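Local coordinates for protein B-agarase (Saccharophagus degradans, PDB 4BQ2) that hydrolyses agarose as a family 50 exo-beta-agarase of a marine bacterium, probably releasing short oligosaccharides from chain ends, at residues L121-L134 with Q151-L163. Residues are numbered along the deposited sequence; the frame is centred on the assembly and turned at random.
Sequences LEVPDSGDVNDLNL and QFVWMWGVKNLDL
The ammonium group of Lys-159 is gripped by two acceptors of the loop 121-134: NZ forms a salt bridge with Asp-125 OD2 at 2.6 Å and donates to the backbone oxygen Asn-133 O at 2.8 Å. The carboxylate offers its anti lone pair, whereas the Asn-133 carbonyl is met from above its plane. The buried lysine's charge is probably compensated by these two acceptors, and here one charged tip ties together residues eight apart in the loop. A bend at chi2 (93°) carries the lysine chain past Pro-124, whose CB presses on Lys-159 CB at a tight 3.3 Å. Asp-125 is itself steadied by an Asx turn, its OD1 accepting from Gly-127 N at 2.8 Å. Further along, Asp-131 OD2 takes Ser-126 N and Ser-126 OG from opposite faces of its plane, tying Ser-126, just before the type I turn 128-131, to the turn's last residue. All this belongs to the CBM-like beta domain, where the loop is part of the long connection between strands 110-115 and 150-155, which pair in parallel; a classic beta bulge at Met-155 and Trp-156, opposite Thr-99, precedes the lysine. On that strand Trp-154 turns its indole edge to Leu-132 O, a weak bond of 2.8 Å from NE1 bent to 125°, while Leu-132 CD2 lies beside Trp-156 CB. At the other end, Asn-160 ND2 donates almost straight (166°) to Leu-121 O at 3.0 Å, and Leu-121 CD1 rests 3.5 Å from Lys-159 O.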
loop_
_atom_site.group_PDB
_atom_site.type_symbol
_atom_site.label_atom_id
_atom_site.label_comp_id
_atom_site.label_asym_id
_atom_site.label_seq_id
_atom_site.Cartn_x
_atom_site.Cartn_y
_atom_site.Cartn_z
ATOM N N LEU A 121 7.392 -16.889 14.814
ATOM C CA LEU A 121 6.275 -17.604 14.185
ATOM C C LEU A 121 5.355 -18.282 15.186
ATOM O O LEU A 121 4.188 -18.491 14.877
ATOM C CB LEU A 121 6.732 -18.617 13.120
ATOM C CG LEU A 121 7.521 -18.134 11.887
ATOM C CD1 LEU A 121 7.722 -19.292 10.908
ATOM C CD2 LEU A 121 6.864 -16.959 11.167
ATOM N N GLU A 122 5.856 -18.578 16.388
ATOM C CA GLU A 122 5.141 -19.440 17.346
ATOM C C GLU A 122 3.780 -18.905 17.800
ATOM O O GLU A 122 2.763 -19.594 17.669
ATOM C CB GLU A 122 6.012 -19.761 18.555
ATOM C CG GLU A 122 7.232 -20.580 18.195
ATOM C CD GLU A 122 7.473 -21.703 19.178
ATOM O OE1 GLU A 122 7.751 -21.400 20.358
ATOM O OE2 GLU A 122 7.367 -22.884 18.775
ATOM N N VAL A 123 3.755 -17.705 18.366
ATOM C CA VAL A 123 2.496 -16.980 18.482
ATOM C C VAL A 123 2.597 -15.969 17.330
ATOM O O VAL A 123 3.231 -14.934 17.477
ATOM C CB VAL A 123 2.292 -16.340 19.884
ATOM C CG1 VAL A 123 1.039 -15.459 19.921
ATOM C CG2 VAL A 123 2.219 -17.422 20.966
ATOM N N PRO A 124 2.005 -16.303 16.163
ATOM C CA PRO A 124 2.360 -15.641 14.894
ATOM C C PRO A 124 1.826 -14.219 14.730
ATOM O O PRO A 124 2.474 -13.386 14.101
ATOM C CB PRO A 124 1.728 -16.558 13.840
ATOM C CG PRO A 124 0.553 -17.180 14.525
ATOM C CD PRO A 124 0.884 -17.252 15.998
ATOM N N ASP A 125 0.637 -13.969 15.269
ATOM C CA ASP A 125 -0.056 -12.688 15.153
ATOM C C ASP A 125 -1.164 -12.671 16.206
ATOM O O ASP A 125 -1.106 -13.426 17.199
ATOM C CB ASP A 125 -0.633 -12.486 13.733
ATOM C CG ASP A 125 -1.359 -13.737 13.202
ATOM O OD1 ASP A 125 -2.162 -14.345 13.949
ATOM O OD2 ASP A 125 -1.123 -14.117 12.042
ATOM N N SER A 126 -2.170 -11.825 15.973
ATOM C CA SER A 126 -3.313 -11.700 16.863
ATOM C C SER A 126 -4.364 -12.796 16.632
ATOM O O SER A 126 -5.218 -13.020 17.493
ATOM C CB SER A 126 -3.950 -10.309 16.721
ATOM O OG SER A 126 -4.567 -10.140 15.450
ATOM N N GLY A 127 -4.304 -13.468 15.482
ATOM C CA GLY A 127 -5.332 -14.430 15.104
ATOM C C GLY A 127 -6.164 -13.993 13.906
ATOM O O GLY A 127 -6.331 -14.758 12.950
ATOM N N ASP A 128 -6.687 -12.767 13.953
ATOM C CA ASP A 128 -7.478 -12.192 12.854
ATOM C C ASP A 128 -6.866 -12.482 11.476
ATOM O O ASP A 128 -5.677 -12.251 11.266
ATOM C CB ASP A 128 -7.639 -10.677 13.077
ATOM C CG ASP A 128 -8.158 -9.932 11.840
ATOM O OD1 ASP A 128 -9.122 -10.397 11.191
ATOM O OD2 ASP A 128 -7.603 -8.854 11.526
ATOM N N VAL A 129 -7.683 -12.988 10.548
ATOM C CA VAL A 129 -7.253 -13.261 9.161
ATOM C C VAL A 129 -6.691 -12.007 8.444
ATOM O O VAL A 129 -5.744 -12.101 7.661
ATOM C CB VAL A 129 -8.389 -13.944 8.330
ATOM C CG1 VAL A 129 -9.616 -13.039 8.183
ATOM C CG2 VAL A 129 -7.880 -14.418 6.971
ATOM N N ASN A 130 -7.265 -10.837 8.732
ATOM C CA ASN A 130 -6.788 -9.575 8.145
ATOM C C ASN A 130 -5.594 -8.960 8.873
ATOM O O ASN A 130 -5.164 -7.849 8.529
ATOM C CB ASN A 130 -7.924 -8.549 8.081
ATOM C CG ASN A 130 -8.965 -8.905 7.041
ATOM O OD1 ASN A 130 -8.750 -9.800 6.215
ATOM N ND2 ASN A 130 -10.099 -8.212 7.075
ATOM N N ASP A 131 -5.074 -9.675 9.876
ATOM C CA ASP A 131 -3.874 -9.226 10.575
ATOM C C ASP A 131 -2.620 -9.760 9.880
ATOM O O ASP A 131 -2.201 -10.902 10.134
ATOM C CB ASP A 131 -3.896 -9.624 12.058
ATOM C CG ASP A 131 -2.681 -9.111 12.797
ATOM O OD1 ASP A 131 -1.957 -8.277 12.207
ATOM O OD2 ASP A 131 -2.425 -9.537 13.944
ATOM N N LEU A 132 -2.027 -8.934 9.003
ATOM C CA LEU A 132 -0.815 -9.330 8.270
ATOM C C LEU A 132 0.459 -9.180 9.106
ATOM O O LEU A 132 1.506 -9.581 8.686
ATOM C CB LEU A 132 -0.674 -8.528 6.958
ATOM C CG LEU A 132 -1.953 -8.594 6.087
ATOM C CD1 LEU A 132 -1.783 -7.842 4.777
ATOM C CD2 LEU A 132 -2.356 -10.037 5.815
ATOM N N ASN A 133 0.358 -8.560 10.273
ATOM C CA ASN A 133 1.520 -8.313 11.121
ATOM C C ASN A 133 2.000 -9.538 11.870
ATOM O O ASN A 133 1.290 -10.539 11.949
ATOM C CB ASN A 133 1.161 -7.250 12.161
ATOM C CG ASN A 133 0.668 -5.985 11.520
ATOM O OD1 ASN A 133 -0.493 -5.571 11.712
ATOM N ND2 ASN A 133 1.523 -5.380 10.729
ATOM N N LEU A 134 3.201 -9.433 12.447
ATOM C CA LEU A 134 3.632 -10.371 13.472
ATOM C C LEU A 134 3.043 -9.916 14.820
ATOM O O LEU A 134 2.428 -8.834 14.904
ATOM C CB LEU A 134 5.156 -10.439 13.492
ATOM C CG LEU A 134 5.682 -11.076 12.197
ATOM C CD1 LEU A 134 7.073 -10.626 11.819
ATOM C CD2 LEU A 134 5.592 -12.596 12.205
ATOM N N GLN A 151 17.340 -11.687 6.466
ATOM C CA GLN A 151 16.041 -12.330 6.684
ATOM C C GLN A 151 15.057 -11.882 5.598
ATOM O O GLN A 151 14.863 -10.676 5.411
ATOM C CB GLN A 151 15.485 -12.005 8.090
ATOM C CG GLN A 151 14.188 -12.761 8.315
ATOM C CD GLN A 151 13.622 -12.732 9.716
ATOM O OE1 GLN A 151 13.762 -11.755 10.470
ATOM N NE2 GLN A 151 12.896 -13.779 10.043
ATOM N N PHE A 152 14.461 -12.829 4.861
ATOM C CA PHE A 152 13.374 -12.486 3.923
ATOM C C PHE A 152 12.318 -11.750 4.741
ATOM O O PHE A 152 12.017 -12.131 5.903
ATOM C CB PHE A 152 12.725 -13.731 3.315
ATOM C CG PHE A 152 13.276 -14.159 1.966
ATOM C CD1 PHE A 152 12.714 -13.678 0.781
ATOM C CD2 PHE A 152 14.291 -15.123 1.877
ATOM C CE1 PHE A 152 13.181 -14.101 -0.473
ATOM C CE2 PHE A 152 14.768 -15.543 0.639
ATOM C CZ PHE A 152 14.210 -15.044 -0.544
ATOM N N VAL A 153 11.734 -10.712 4.154
ATOM C CA VAL A 153 10.835 -9.860 4.920
ATOM C C VAL A 153 9.435 -10.419 4.855
ATOM O O VAL A 153 8.987 -10.831 3.784
ATOM C CB VAL A 153 10.821 -8.443 4.323
ATOM C CG1 VAL A 153 9.867 -7.507 5.040
ATOM C CG2 VAL A 153 12.235 -7.875 4.323
ATOM N N TRP A 154 8.694 -10.344 5.957
ATOM C CA TRP A 154 7.328 -10.835 5.947
ATOM C C TRP A 154 6.438 -9.925 5.099
ATOM O O TRP A 154 6.490 -8.700 5.248
ATOM C CB TRP A 154 6.762 -10.886 7.369
ATOM C CG TRP A 154 5.370 -11.422 7.382
ATOM C CD1 TRP A 154 4.220 -10.724 7.624
ATOM C CD2 TRP A 154 4.981 -12.772 7.130
ATOM N NE1 TRP A 154 3.124 -11.556 7.511
ATOM C CE2 TRP A 154 3.572 -12.823 7.214
ATOM C CE3 TRP A 154 5.694 -13.956 6.838
ATOM C CZ2 TRP A 154 2.849 -14.019 7.049
ATOM C CZ3 TRP A 154 4.966 -15.159 6.658
ATOM C CH2 TRP A 154 3.557 -15.172 6.761
ATOM N N MET A 155 5.609 -10.541 4.249
ATOM C CA MET A 155 4.646 -9.840 3.408
ATOM C C MET A 155 3.213 -10.191 3.815
ATOM O O MET A 155 2.440 -9.319 4.292
ATOM C CB MET A 155 4.914 -10.132 1.914
ATOM C CG MET A 155 6.318 -9.731 1.464
ATOM S SD MET A 155 6.617 -7.944 1.510
ATOM C CE MET A 155 5.913 -7.491 -0.078
ATOM N N TRP A 156 2.835 -11.455 3.645
ATOM C CA TRP A 156 1.474 -11.895 4.013
ATOM C C TRP A 156 1.384 -13.404 3.920
ATOM O O TRP A 156 2.284 -14.054 3.368
ATOM C CB TRP A 156 0.418 -11.294 3.054
ATOM C CG TRP A 156 0.856 -11.322 1.619
ATOM C CD1 TRP A 156 0.884 -12.397 0.775
ATOM C CD2 TRP A 156 1.360 -10.214 0.871
ATOM N NE1 TRP A 156 1.372 -12.025 -0.460
ATOM C CE2 TRP A 156 1.683 -10.688 -0.420
ATOM C CE3 TRP A 156 1.574 -8.856 1.172
ATOM C CZ2 TRP A 156 2.207 -9.852 -1.417
ATOM C CZ3 TRP A 156 2.121 -8.024 0.180
ATOM C CH2 TRP A 156 2.417 -8.528 -1.099
ATOM N N GLY A 157 0.271 -13.949 4.426
ATOM C CA GLY A 157 -0.051 -15.352 4.221
ATOM C C GLY A 157 -0.065 -16.119 5.536
ATOM O O GLY A 157 -0.252 -15.540 6.629
ATOM N N VAL A 158 0.171 -17.422 5.442
ATOM C CA VAL A 158 0.045 -18.298 6.616
ATOM C C VAL A 158 1.385 -18.411 7.354
ATOM O O VAL A 158 2.391 -18.805 6.753
ATOM C CB VAL A 158 -0.497 -19.703 6.231
ATOM C CG1 VAL A 158 -0.499 -20.615 7.452
ATOM C CG2 VAL A 158 -1.907 -19.595 5.661
ATOM N N LYS A 159 1.398 -18.050 8.635
ATOM C CA LYS A 159 2.643 -18.083 9.427
ATOM C C LYS A 159 3.145 -19.498 9.767
ATOM O O LYS A 159 4.361 -19.739 9.867
ATOM C CB LYS A 159 2.494 -17.274 10.715
ATOM C CG LYS A 159 2.765 -15.770 10.539
ATOM C CD LYS A 159 1.484 -14.982 10.255
ATOM C CE LYS A 159 1.721 -13.465 10.438
ATOM N NZ LYS A 159 0.416 -12.717 10.457
ATOM N N ASN A 160 2.213 -20.416 9.981
ATOM C CA ASN A 160 2.582 -21.799 10.276
ATOM C C ASN A 160 2.002 -22.787 9.290
ATOM O O ASN A 160 0.829 -23.189 9.398
ATOM C CB ASN A 160 2.208 -22.129 11.713
ATOM C CG ASN A 160 2.989 -21.282 12.690
ATOM O OD1 ASN A 160 4.205 -21.454 12.839
ATOM N ND2 ASN A 160 2.323 -20.308 13.293
ATOM N N LEU A 161 2.837 -23.140 8.320
ATOM C CA LEU A 161 2.518 -24.108 7.284
ATOM C C LEU A 161 2.539 -25.529 7.863
ATOM O O LEU A 161 3.088 -25.740 8.941
ATOM C CB LEU A 161 3.520 -24.010 6.122
ATOM C CG LEU A 161 3.522 -22.725 5.275
ATOM C CD1 LEU A 161 4.476 -22.877 4.101
ATOM C CD2 LEU A 161 2.113 -22.362 4.787
ATOM N N ASP A 162 1.958 -26.483 7.126
ATOM C CA ASP A 162 2.051 -27.915 7.465
ATOM C C ASP A 162 3.398 -28.440 6.982
ATOM O O ASP A 162 3.542 -28.865 5.838
ATOM C CB ASP A 162 0.878 -28.695 6.820
ATOM C CG ASP A 162 0.895 -30.197 7.131
ATOM O OD1 ASP A 162 1.755 -30.690 7.904
ATOM O OD2 ASP A 162 0.027 -30.884 6.569
ATOM N N LEU A 163 4.375 -28.409 7.884
ATOM C CA LEU A 163 5.744 -28.827 7.592
ATOM C C LEU A 163 5.858 -30.313 7.207
ATOM O O LEU A 163 6.833 -30.732 6.560
ATOM C CB LEU A 163 6.665 -28.469 8.769
ATOM C CG LEU A 163 6.794 -26.947 9.001
ATOM C CD1 LEU A 163 7.947 -26.625 9.947
ATOM C CD2 LEU A 163 6.994 -26.191 7.687
#